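Local coordinates for protein sulfate transporter 4.1, chloroplastic (Arabidopsis thaliana, PDB 7LHV) that cotransports sulfate with protons across a membrane as a dimeric SLC26/SulP-family transporter and may take part in regulating sulfate assimilation, at residues A[111-116]-A[434-438]; A[205-211]-A[464-469]; A[499-505]-A[530-535]. One frame throughout, in Å; residues are numbered along the deposited sequence.

Interaction 1: A[111-116]-A[434-438]; sequences PQAMSY and LAAIV
Both segments are regular alpha-helix, lying inside the longer helices 91-119 and 431-443. Helix 91-119 is kinked at Pro111, whose ring nitrogen makes no bond to the preceding turn. The local axes approach to 8.8 Å with a signed crossing angle of -99°, so the helices meet almost at right angles, burying 329 Å². Ser115 and Leu434 are the closest CA pair, 4.8 Å. Ser115 points toward the partner with chi1 m, which lets its OG donate to Pro111 O at 2.8 Å; the hydroxyl is thus satisfied within its own helix and can face apolar groups. Ser115 OG lies 3.4 Å from Leu434 CD2 and 3.5 Å from Ile437 CG2, while Ser115 CB is 3.5 Å from Val438 CG2. Leu434 and Ile437 are both mt; Val438 is t. Flanking this centre, Pro111 CB meets Ile437 CD1 at 4.1 Å, and Tyr116 CD1 (chi1 m) is 4.4 Å from Val438 CG2. Ile293 of helix 284-300 packs on Pro111, Leu434 and Ile437. A bound sulfate ion lies about 4 Å (nearest atoms) from the Tyr116 side chain. By helix order in the SLC26/UraA-type 7+7 inverted-repeat fold, this near-perpendicular crossing joins core (first transmembrane helix) to gate (twelfth).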
ATOM      1  N   PRO A 111       8.072  -2.431  40.011  1.00 58.39           N
ATOM      2  CA  PRO A 111       8.281  -0.980  39.886  1.00 58.39           C
ATOM      3  C   PRO A 111       8.094  -0.469  38.473  1.00 58.39           C
ATOM      4  O   PRO A 111       7.558   0.628  38.277  1.00 58.39           O
ATOM      5  CB  PRO A 111       9.723  -0.797  40.371  1.00 58.39           C
ATOM      6  CG  PRO A 111      10.371  -2.080  40.107  1.00 58.39           C
ATOM      7  CD  PRO A 111       9.329  -3.113  40.373  1.00 58.39           C
ATOM      8  N   GLN A 112       8.517  -1.246  37.474  1.00 56.02           N
ATOM      9  CA  GLN A 112       8.313  -0.841  36.091  1.00 56.02           C
ATOM     10  C   GLN A 112       6.833  -0.800  35.746  1.00 56.02           C
ATOM     11  O   GLN A 112       6.391   0.081  35.004  1.00 56.02           O
ATOM     12  CB  GLN A 112       9.056  -1.784  35.148  1.00 56.02           C
ATOM     13  CG  GLN A 112      10.516  -1.434  34.955  1.00 56.02           C
ATOM     14  CD  GLN A 112      11.103  -2.082  33.725  1.00 56.02           C
ATOM     15  OE1 GLN A 112      10.582  -3.079  33.225  1.00 56.02           O
ATOM     16  NE2 GLN A 112      12.194  -1.517  33.224  1.00 56.02           N
ATOM     17  N   ALA A 113       6.054  -1.747  36.270  1.00 55.25           N
ATOM     18  CA  ALA A 113       4.616  -1.738  36.024  1.00 55.25           C
ATOM     19  C   ALA A 113       3.972  -0.482  36.591  1.00 55.25           C
ATOM     20  O   ALA A 113       3.184   0.186  35.910  1.00 55.25           O
ATOM     21  CB  ALA A 113       3.974  -2.990  36.619  1.00 55.25           C
ATOM     22  N   MET A 114       4.306  -0.131  37.838  1.00 57.94           N
ATOM     23  CA  MET A 114       3.734   1.087  38.413  1.00 57.94           C
ATOM     24  C   MET A 114       4.187   2.330  37.652  1.00 57.94           C
ATOM     25  O   MET A 114       3.390   3.247  37.414  1.00 57.94           O
ATOM     26  CB  MET A 114       4.089   1.203  39.893  1.00 57.94           C
ATOM     27  CG  MET A 114       3.458   0.138  40.768  1.00 57.94           C
ATOM     28  SD  MET A 114       3.851   0.356  42.511  1.00 57.94           S
ATOM     29  CE  MET A 114       5.559  -0.175  42.548  1.00 57.94           C
ATOM     30  N   SER A 115       5.462   2.379  37.257  1.00 54.63           N
ATOM     31  CA  SER A 115       5.971   3.539  36.531  1.00 54.63           C
ATOM     32  C   SER A 115       5.283   3.701  35.182  1.00 54.63           C
ATOM     33  O   SER A 115       4.927   4.818  34.786  1.00 54.63           O
ATOM     34  CB  SER A 115       7.480   3.409  36.351  1.00 54.63           C
ATOM     35  OG  SER A 115       8.129   3.269  37.599  1.00 54.63           O
ATOM     36  N   TYR A 116       5.085   2.597  34.458  1.00 54.46           N
ATOM     37  CA  TYR A 116       4.408   2.669  33.170  1.00 54.46           C
ATOM     38  C   TYR A 116       2.938   3.026  33.326  1.00 54.46           C
ATOM     39  O   TYR A 116       2.385   3.737  32.481  1.00 54.46           O
ATOM     40  CB  TYR A 116       4.553   1.345  32.427  1.00 54.46           C
ATOM     41  CG  TYR A 116       5.964   1.041  31.995  1.00 54.46           C
ATOM     42  CD1 TYR A 116       6.856   2.060  31.706  1.00 54.46           C
ATOM     43  CD2 TYR A 116       6.406  -0.266  31.881  1.00 54.46           C
ATOM     44  CE1 TYR A 116       8.146   1.784  31.313  1.00 54.46           C
ATOM     45  CE2 TYR A 116       7.692  -0.551  31.488  1.00 54.46           C
ATOM     46  CZ  TYR A 116       8.559   0.476  31.205  1.00 54.46           C
ATOM     47  OH  TYR A 116       9.842   0.194  30.814  1.00 54.46           O
ATOM     48  N   LEU A 434       9.488   7.098  40.245  1.00 60.90           N
ATOM     49  CA  LEU A 434       8.860   6.440  39.105  1.00 60.90           C
ATOM     50  C   LEU A 434       9.212   7.147  37.802  1.00 60.90           C
ATOM     51  O   LEU A 434       9.425   6.499  36.769  1.00 60.90           O
ATOM     52  CB  LEU A 434       7.346   6.383  39.299  1.00 60.90           C
ATOM     53  CG  LEU A 434       6.848   5.716  40.582  1.00 60.90           C
ATOM     54  CD1 LEU A 434       5.336   5.612  40.569  1.00 60.90           C
ATOM     55  CD2 LEU A 434       7.476   4.348  40.759  1.00 60.90           C
ATOM     56  N   ALA A 435       9.273   8.480  37.830  1.00 60.42           N
ATOM     57  CA  ALA A 435       9.691   9.216  36.642  1.00 60.42           C
ATOM     58  C   ALA A 435      11.115   8.852  36.242  1.00 60.42           C
ATOM     59  O   ALA A 435      11.412   8.684  35.054  1.00 60.42           O
ATOM     60  CB  ALA A 435       9.572  10.717  36.884  1.00 60.42           C
ATOM     61  N   ALA A 436      12.010   8.730  37.224  1.00 58.95           N
ATOM     62  CA  ALA A 436      13.383   8.338  36.933  1.00 58.95           C
ATOM     63  C   ALA A 436      13.441   6.927  36.366  1.00 58.95           C
ATOM     64  O   ALA A 436      14.245   6.643  35.474  1.00 58.95           O
ATOM     65  CB  ALA A 436      14.239   8.444  38.193  1.00 58.95           C
ATOM     66  N   ILE A 437      12.598   6.029  36.875  1.00 56.30           N
ATOM     67  CA  ILE A 437      12.561   4.668  36.343  1.00 56.30           C
ATOM     68  C   ILE A 437      12.116   4.674  34.886  1.00 56.30           C
ATOM     69  O   ILE A 437      12.694   3.975  34.046  1.00 56.30           O
ATOM     70  CB  ILE A 437      11.653   3.777  37.210  1.00 56.30           C
ATOM     71  CG1 ILE A 437      12.324   3.484  38.549  1.00 56.30           C
ATOM     72  CG2 ILE A 437      11.344   2.482  36.493  1.00 56.30           C
ATOM     73  CD1 ILE A 437      11.415   2.816  39.538  1.00 56.30           C
ATOM     74  N   VAL A 438      11.087   5.460  34.559  1.00 53.61           N
ATOM     75  CA  VAL A 438      10.631   5.540  33.170  1.00 53.61           C
ATOM     76  C   VAL A 438      11.718   6.128  32.279  1.00 53.61           C
ATOM     77  O   VAL A 438      11.946   5.656  31.156  1.00 53.61           O
ATOM     78  CB  VAL A 438       9.326   6.351  33.070  1.00 53.61           C
ATOM     79  CG1 VAL A 438       8.909   6.496  31.620  1.00 53.61           C
ATOM     80  CG2 VAL A 438       8.232   5.682  33.848  1.00 53.61           C
TER

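Interaction 2: A[205-211]-A[464-469]; sequences SHSVISG and LWTITS
A close, glycine-mediated helix crossing joins the start of helix 206-229 to helix 459-474, by helix order both in the gate domain of the SLC26 fold: the local axes run in broadly the same direction (crossing angle -34°) and approach to 7.7 Å. Ser205, chi1 p, is the N-cap, its OG accepting a weak bond from Val208 N at 3.4 Å. The CA atoms of Gly211 and Ser469 lie 4.4 Å apart; an ideal CB on Gly211 would clash with Trp465 O. Val208 (chi1 t) also touches bound sphingosine-1-phosphate (S1P); its CG2 is 4.4 Å from Leu464 CB and 3.7 Å from Thr468 OG1. Thr468, chi1 m, points toward the partner while its OG1 donates to Leu464 O at 2.8 Å. Trp465, with chi1 t and chi2 96°, lays its indole along the neighbouring helix: Gly211 CA sits 3.7 Å from the five-membered ring centroid, 21° off the normal, a CH-pi contact. At the ring edge, Trp465 NE1 donates to Ser210 OG (chi1 t) at 3.1 Å and 146°.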
ATOM      1  N   SER A 205       9.340  -1.076   6.988  1.00 51.43           N
ATOM      2  CA  SER A 205      10.778  -1.215   7.148  1.00 51.43           C
ATOM      3  C   SER A 205      11.178  -1.043   8.606  1.00 51.43           C
ATOM      4  O   SER A 205      10.510  -0.355   9.380  1.00 51.43           O
ATOM      5  CB  SER A 205      11.512  -0.196   6.280  1.00 51.43           C
ATOM      6  OG  SER A 205      11.278   1.121   6.734  1.00 51.43           O
ATOM      7  N   HIS A 206      12.281  -1.692   8.981  1.00 53.13           N
ATOM      8  CA  HIS A 206      12.756  -1.587  10.355  1.00 53.13           C
ATOM      9  C   HIS A 206      13.288  -0.195  10.661  1.00 53.13           C
ATOM     10  O   HIS A 206      13.279   0.223  11.823  1.00 53.13           O
ATOM     11  CB  HIS A 206      13.833  -2.636  10.624  1.00 53.13           C
ATOM     12  CG  HIS A 206      14.381  -2.588  12.016  1.00 53.13           C
ATOM     13  ND1 HIS A 206      13.608  -2.842  13.128  1.00 53.13           N
ATOM     14  CD2 HIS A 206      15.623  -2.310  12.475  1.00 53.13           C
ATOM     15  CE1 HIS A 206      14.352  -2.725  14.214  1.00 53.13           C
ATOM     16  NE2 HIS A 206      15.579  -2.404  13.844  1.00 53.13           N
ATOM     17  N   SER A 207      13.759   0.532   9.647  1.00 50.88           N
ATOM     18  CA  SER A 207      14.223   1.897   9.872  1.00 50.88           C
ATOM     19  C   SER A 207      13.083   2.798  10.325  1.00 50.88           C
ATOM     20  O   SER A 207      13.260   3.636  11.215  1.00 50.88           O
ATOM     21  CB  SER A 207      14.866   2.447   8.603  1.00 50.88           C
ATOM     22  OG  SER A 207      15.832   1.546   8.100  1.00 50.88           O
ATOM     23  N   VAL A 208      11.909   2.642   9.715  1.00 48.57           N
ATOM     24  CA  VAL A 208      10.753   3.443  10.100  1.00 48.57           C
ATOM     25  C   VAL A 208      10.368   3.162  11.547  1.00 48.57           C
ATOM     26  O   VAL A 208      10.120   4.086  12.333  1.00 48.57           O
ATOM     27  CB  VAL A 208       9.586   3.172   9.135  1.00 48.57           C
ATOM     28  CG1 VAL A 208       8.269   3.549   9.769  1.00 48.57           C
ATOM     29  CG2 VAL A 208       9.789   3.932   7.841  1.00 48.57           C
ATOM     30  N   ILE A 209      10.326   1.883  11.923  1.00 50.07           N
ATOM     31  CA  ILE A 209       9.975   1.512  13.290  1.00 50.07           C
ATOM     32  C   ILE A 209      11.012   2.041  14.270  1.00 50.07           C
ATOM     33  O   ILE A 209      10.669   2.541  15.345  1.00 50.07           O
ATOM     34  CB  ILE A 209       9.819  -0.014  13.403  1.00 50.07           C
ATOM     35  CG1 ILE A 209       8.734  -0.509  12.450  1.00 50.07           C
ATOM     36  CG2 ILE A 209       9.492  -0.409  14.827  1.00 50.07           C
ATOM     37  CD1 ILE A 209       8.780  -1.993  12.204  1.00 50.07           C
ATOM     38  N   SER A 210      12.295   1.937  13.919  1.00 49.00           N
ATOM     39  CA  SER A 210      13.350   2.420  14.804  1.00 49.00           C
ATOM     40  C   SER A 210      13.265   3.928  15.000  1.00 49.00           C
ATOM     41  O   SER A 210      13.417   4.421  16.123  1.00 49.00           O
ATOM     42  CB  SER A 210      14.717   2.028  14.250  1.00 49.00           C
ATOM     43  OG  SER A 210      15.759   2.566  15.043  1.00 49.00           O
ATOM     44  N   GLY A 211      13.024   4.676  13.923  1.00 48.15           N
ATOM     45  CA  GLY A 211      12.892   6.119  14.059  1.00 48.15           C
ATOM     46  C   GLY A 211      11.683   6.518  14.878  1.00 48.15           C
ATOM     47  O   GLY A 211      11.763   7.409  15.730  1.00 48.15           O
ATOM     48  N   LEU A 464      14.775   7.531   5.516  1.00 48.23           N
ATOM     49  CA  LEU A 464      13.498   7.122   6.095  1.00 48.23           C
ATOM     50  C   LEU A 464      13.522   7.250   7.614  1.00 48.23           C
ATOM     51  O   LEU A 464      12.573   7.761   8.223  1.00 48.23           O
ATOM     52  CB  LEU A 464      13.170   5.686   5.688  1.00 48.23           C
ATOM     53  CG  LEU A 464      12.587   5.474   4.294  1.00 48.23           C
ATOM     54  CD1 LEU A 464      12.336   3.999   4.050  1.00 48.23           C
ATOM     55  CD2 LEU A 464      11.310   6.270   4.135  1.00 48.23           C
ATOM     56  N   TRP A 465      14.606   6.793   8.241  1.00 49.18           N
ATOM     57  CA  TRP A 465      14.731   6.869   9.692  1.00 49.18           C
ATOM     58  C   TRP A 465      14.673   8.314  10.163  1.00 49.18           C
ATOM     59  O   TRP A 465      13.931   8.649  11.093  1.00 49.18           O
ATOM     60  CB  TRP A 465      16.045   6.217  10.126  1.00 49.18           C
ATOM     61  CG  TRP A 465      16.241   6.097  11.607  1.00 49.18           C
ATOM     62  CD1 TRP A 465      15.962   5.011  12.379  1.00 49.18           C
ATOM     63  CD2 TRP A 465      16.762   7.093  12.493  1.00 49.18           C
ATOM     64  NE1 TRP A 465      16.275   5.266  13.689  1.00 49.18           N
ATOM     65  CE2 TRP A 465      16.767   6.540  13.787  1.00 49.18           C
ATOM     66  CE3 TRP A 465      17.223   8.401  12.321  1.00 49.18           C
ATOM     67  CZ2 TRP A 465      17.212   7.245  14.899  1.00 49.18           C
ATOM     68  CZ3 TRP A 465      17.664   9.099  13.427  1.00 49.18           C
ATOM     69  CH2 TRP A 465      17.656   8.520  14.698  1.00 49.18           C
ATOM     70  N   THR A 466      15.440   9.191   9.512  1.00 48.07           N
ATOM     71  CA  THR A 466      15.491  10.589   9.923  1.00 48.07           C
ATOM     72  C   THR A 466      14.148  11.277   9.725  1.00 48.07           C
ATOM     73  O   THR A 466      13.695  12.028  10.597  1.00 48.07           O
ATOM     74  CB  THR A 466      16.582  11.322   9.146  1.00 48.07           C
ATOM     75  OG1 THR A 466      17.829  10.644   9.324  1.00 48.07           O
ATOM     76  CG2 THR A 466      16.716  12.746   9.646  1.00 48.07           C
ATOM     77  N   ILE A 467      13.492  11.034   8.587  1.00 45.88           N
ATOM     78  CA  ILE A 467      12.205  11.670   8.325  1.00 45.88           C
ATOM     79  C   ILE A 467      11.173  11.221   9.348  1.00 45.88           C
ATOM     80  O   ILE A 467      10.451  12.040   9.928  1.00 45.88           O
ATOM     81  CB  ILE A 467      11.744  11.374   6.888  1.00 45.88           C
ATOM     82  CG1 ILE A 467      12.472  12.279   5.895  1.00 45.88           C
ATOM     83  CG2 ILE A 467      10.243  11.549   6.757  1.00 45.88           C
ATOM     84  CD1 ILE A 467      12.293  11.866   4.456  1.00 45.88           C
ATOM     85  N   THR A 468      11.095   9.910   9.597  1.00 44.96           N
ATOM     86  CA  THR A 468      10.115   9.408  10.553  1.00 44.96           C
ATOM     87  C   THR A 468      10.384   9.951  11.949  1.00 44.96           C
ATOM     88  O   THR A 468       9.456  10.387  12.641  1.00 44.96           O
ATOM     89  CB  THR A 468      10.121   7.881  10.564  1.00 44.96           C
ATOM     90  OG1 THR A 468      10.003   7.396   9.222  1.00 44.96           O
ATOM     91  CG2 THR A 468       8.959   7.359  11.379  1.00 44.96           C
ATOM     92  N   SER A 469      11.651   9.954  12.373  1.00 47.09           N
ATOM     93  CA  SER A 469      11.984  10.443  13.703  1.00 47.09           C
ATOM     94  C   SER A 469      11.645  11.919  13.850  1.00 47.09           C
ATOM     95  O   SER A 469      11.023  12.328  14.838  1.00 47.09           O
ATOM     96  CB  SER A 469      13.466  10.203  13.987  1.00 47.09           C
ATOM     97  OG  SER A 469      13.853  10.813  15.204  1.00 47.09           O
TER

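Interaction 3: A[499-505]-A[530-535]; sequences PHIAVLG and IVRIDS
Segments 499-505 and 530-535 run antiparallel, the axes of strands 501-504 and 530-533 lying 4.8 Å apart at 151°. Register pairs Ile501 with Ile533 and Val503 with Val531 as non-hydrogen-bonded pairs, each CA to CA 4.8 Å; Ala502 and Arg532 form the hydrogen-bonded pair between them. Ala502 N donates to Arg532 O and Arg532 N to Ala502 O, both at 2.9 Å (171° and 164°). Leu504 N also donates to Ile530 O (2.9 Å), and Asp534 N to His500 O (3.0 Å). Both central carbonyls also take CA-H...O contacts: Arg532 O from Ile501 CA at 3.4 Å, Ala502 O from Val531 CA at 3.5 Å.

Asp534, chi1 m, centres an inverse gamma turn and satisfies both carboxylate oxygens. OD2 accepts from His500 ND1 (2.9 Å; His500 chi1 t) and from Arg532 NH2 (3.3 Å), while OD1 forms a very short 2.4 Å salt bridge with Arg532 NE. Arg532 takes chi1 t, chi2 t and chi3 p; its NH1 makes a weak hydrogen bond to Thr510 OG1, and Leu504 CD1 covers one guanidinium face. Ala502, Arg532 and Leu504 lie on one sheet face, Ile501, Val503, Val531 and Ile533 on the opposite, where Ile501 CG2 meets Val531 CG1 at 3.6 Å and helix 542-560 packs. On its far side strand 527-533 pairs in parallel with strand 569-575, so strand 501-504 is outermost in this chain's mixed STAS sheet.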
ATOM      1  N   PRO A 499      10.336  -3.679 -12.230  1.00 51.67           N
ATOM      2  CA  PRO A 499      11.046  -4.956 -12.297  1.00 51.67           C
ATOM      3  C   PRO A 499      12.273  -4.865 -13.188  1.00 51.67           C
ATOM      4  O   PRO A 499      12.376  -4.018 -14.077  1.00 51.67           O
ATOM      5  CB  PRO A 499      10.005  -5.909 -12.884  1.00 51.67           C
ATOM      6  CG  PRO A 499       9.146  -5.034 -13.706  1.00 51.67           C
ATOM      7  CD  PRO A 499       9.064  -3.727 -12.971  1.00 51.67           C
ATOM      8  N   HIS A 500      13.219  -5.761 -12.931  1.00 60.29           N
ATOM      9  CA  HIS A 500      14.445  -5.810 -13.713  1.00 60.29           C
ATOM     10  C   HIS A 500      14.209  -6.594 -14.993  1.00 60.29           C
ATOM     11  O   HIS A 500      13.668  -7.702 -14.963  1.00 60.29           O
ATOM     12  CB  HIS A 500      15.574  -6.440 -12.902  1.00 60.29           C
ATOM     13  CG  HIS A 500      16.911  -6.365 -13.569  1.00 60.29           C
ATOM     14  ND1 HIS A 500      17.558  -7.474 -14.069  1.00 60.29           N
ATOM     15  CD2 HIS A 500      17.724  -5.311 -13.818  1.00 60.29           C
ATOM     16  CE1 HIS A 500      18.711  -7.108 -14.597  1.00 60.29           C
ATOM     17  NE2 HIS A 500      18.838  -5.801 -14.459  1.00 60.29           N
ATOM     18  N   ILE A 501      14.607  -6.012 -16.120  1.00 60.11           N
ATOM     19  CA  ILE A 501      14.478  -6.635 -17.430  1.00 60.11           C
ATOM     20  C   ILE A 501      15.860  -6.673 -18.067  1.00 60.11           C
ATOM     21  O   ILE A 501      16.541  -5.646 -18.141  1.00 60.11           O
ATOM     22  CB  ILE A 501      13.476  -5.878 -18.318  1.00 60.11           C
ATOM     23  CG1 ILE A 501      12.046  -6.165 -17.860  1.00 60.11           C
ATOM     24  CG2 ILE A 501      13.663  -6.248 -19.771  1.00 60.11           C
ATOM     25  CD1 ILE A 501      11.004  -5.356 -18.581  1.00 60.11           C
ATOM     26  N   ALA A 502      16.267  -7.851 -18.527  1.00 63.36           N
ATOM     27  CA  ALA A 502      17.621  -8.074 -19.005  1.00 63.36           C
ATOM     28  C   ALA A 502      17.630  -8.324 -20.507  1.00 63.36           C
ATOM     29  O   ALA A 502      16.836  -9.118 -21.019  1.00 63.36           O
ATOM     30  CB  ALA A 502      18.266  -9.260 -18.287  1.00 63.36           C
ATOM     31  N   VAL A 503      18.539  -7.648 -21.204  1.00 67.03           N
ATOM     32  CA  VAL A 503      18.753  -7.863 -22.630  1.00 67.03           C
ATOM     33  C   VAL A 503      19.878  -8.884 -22.755  1.00 67.03           C
ATOM     34  O   VAL A 503      21.046  -8.576 -22.519  1.00 67.03           O
ATOM     35  CB  VAL A 503      19.082  -6.560 -23.359  1.00 67.03           C
ATOM     36  CG1 VAL A 503      19.407  -6.838 -24.815  1.00 67.03           C
ATOM     37  CG2 VAL A 503      17.923  -5.586 -23.244  1.00 67.03           C
ATOM     38  N   LEU A 504      19.521 -10.107 -23.129  1.00 66.05           N
ATOM     39  CA  LEU A 504      20.485 -11.197 -23.161  1.00 66.05           C
ATOM     40  C   LEU A 504      21.354 -11.132 -24.409  1.00 66.05           C
ATOM     41  O   LEU A 504      20.934 -10.656 -25.465  1.00 66.05           O
ATOM     42  CB  LEU A 504      19.772 -12.547 -23.108  1.00 66.05           C
ATOM     43  CG  LEU A 504      19.266 -13.009 -21.747  1.00 66.05           C
ATOM     44  CD1 LEU A 504      18.089 -12.187 -21.340  1.00 66.05           C
ATOM     45  CD2 LEU A 504      18.877 -14.470 -21.815  1.00 66.05           C
ATOM     46  N   GLY A 505      22.578 -11.627 -24.273  1.00 82.69           N
ATOM     47  CA  GLY A 505      23.496 -11.678 -25.387  1.00 82.69           C
ATOM     48  C   GLY A 505      23.597 -13.072 -25.960  1.00 82.69           C
ATOM     49  O   GLY A 505      22.692 -13.523 -26.666  1.00 82.69           O
ATOM     50  N   ILE A 530      16.699 -10.299 -27.454  1.00 59.25           N
ATOM     51  CA  ILE A 530      16.267 -11.311 -26.496  1.00 59.25           C
ATOM     52  C   ILE A 530      16.075 -10.625 -25.153  1.00 59.25           C
ATOM     53  O   ILE A 530      17.020 -10.050 -24.601  1.00 59.25           O
ATOM     54  CB  ILE A 530      17.275 -12.462 -26.393  1.00 59.25           C
ATOM     55  CG1 ILE A 530      17.694 -12.918 -27.788  1.00 59.25           C
ATOM     56  CG2 ILE A 530      16.682 -13.613 -25.607  1.00 59.25           C
ATOM     57  CD1 ILE A 530      18.967 -13.719 -27.812  1.00 59.25           C
ATOM     58  N   VAL A 531      14.858 -10.693 -24.622  1.00 58.97           N
ATOM     59  CA  VAL A 531      14.476  -9.985 -23.408  1.00 58.97           C
ATOM     60  C   VAL A 531      14.019 -11.002 -22.374  1.00 58.97           C
ATOM     61  O   VAL A 531      13.209 -11.883 -22.679  1.00 58.97           O
ATOM     62  CB  VAL A 531      13.369  -8.952 -23.686  1.00 58.97           C
ATOM     63  CG1 VAL A 531      12.752  -8.471 -22.392  1.00 58.97           C
ATOM     64  CG2 VAL A 531      13.933  -7.785 -24.464  1.00 58.97           C
ATOM     65  N   ARG A 532      14.534 -10.878 -21.154  1.00 60.15           N
ATOM     66  CA  ARG A 532      14.140 -11.722 -20.036  1.00 60.15           C
ATOM     67  C   ARG A 532      13.553 -10.849 -18.940  1.00 60.15           C
ATOM     68  O   ARG A 532      14.179  -9.869 -18.521  1.00 60.15           O
ATOM     69  CB  ARG A 532      15.331 -12.511 -19.495  1.00 60.15           C
ATOM     70  CG  ARG A 532      15.009 -13.523 -18.429  1.00 60.15           C
ATOM     71  CD  ARG A 532      16.287 -14.089 -17.843  1.00 60.15           C
ATOM     72  NE  ARG A 532      17.031 -13.071 -17.111  1.00 60.15           N
ATOM     73  CZ  ARG A 532      18.352 -13.043 -17.004  1.00 60.15           C
ATOM     74  NH1 ARG A 532      19.112 -13.970 -17.561  1.00 60.15           N
ATOM     75  NH2 ARG A 532      18.924 -12.057 -16.319  1.00 60.15           N
ATOM     76  N   ILE A 533      12.356 -11.199 -18.484  1.00 57.03           N
ATOM     77  CA  ILE A 533      11.702 -10.492 -17.393  1.00 57.03           C
ATOM     78  C   ILE A 533      12.047 -11.221 -16.102  1.00 57.03           C
ATOM     79  O   ILE A 533      11.521 -12.302 -15.832  1.00 57.03           O
ATOM     80  CB  ILE A 533      10.186 -10.409 -17.600  1.00 57.03           C
ATOM     81  CG1 ILE A 533       9.861  -9.633 -18.877  1.00 57.03           C
ATOM     82  CG2 ILE A 533       9.523  -9.760 -16.400  1.00 57.03           C
ATOM     83  CD1 ILE A 533       9.478 -10.510 -20.043  1.00 57.03           C
ATOM     84  N   ASP A 534      12.924 -10.626 -15.297  1.00 56.87           N
ATOM     85  CA  ASP A 534      13.407 -11.282 -14.089  1.00 56.87           C
ATOM     86  C   ASP A 534      12.432 -11.125 -12.931  1.00 56.87           C
ATOM     87  O   ASP A 534      12.831 -10.715 -11.837  1.00 56.87           O
ATOM     88  CB  ASP A 534      14.773 -10.720 -13.691  1.00 56.87           C
ATOM     89  CG  ASP A 534      15.839 -10.985 -14.730  1.00 56.87           C
ATOM     90  OD1 ASP A 534      15.865 -12.101 -15.286  1.00 56.87           O
ATOM     91  OD2 ASP A 534      16.657 -10.079 -14.993  1.00 56.87           O
ATOM     92  N   SER A 535      11.163 -11.468 -13.152  1.00 53.21           N
ATOM     93  CA  SER A 535      10.132 -11.352 -12.128  1.00 53.21           C
ATOM     94  C   SER A 535       8.821 -11.938 -12.630  1.00 53.21           C
ATOM     95  O   SER A 535       8.601 -12.009 -13.845  1.00 53.21           O
ATOM     96  CB  SER A 535       9.921  -9.893 -11.729  1.00 53.21           C
ATOM     97  OG  SER A 535       9.744  -9.080 -12.874  1.00 53.21           O
TER

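How the interactions relate
Interactions 1 and 2 both belong to the membrane domain, and helix 206-229 links them: it carries residues 206-211 of interaction 2, and its Ile220 and Gln224 pack on Val438 of interaction 1. Their centres are 26 Å apart, nearest atoms about 15 Å, and their segments alternate along the chain. The ligands differ: interaction 1 lies by a sulfate ion, whereas the side chain of Val208 in interaction 2 is about 4 Å from S1P. Interaction 3 follows in sequence, in the STAS domain, its centre 33 Å from that of interaction 2 and 58 Å from that of interaction 1. Ser205 of interaction 2 packs on Phe539, and His500 of interaction 3 on Thr580, of the second subunit.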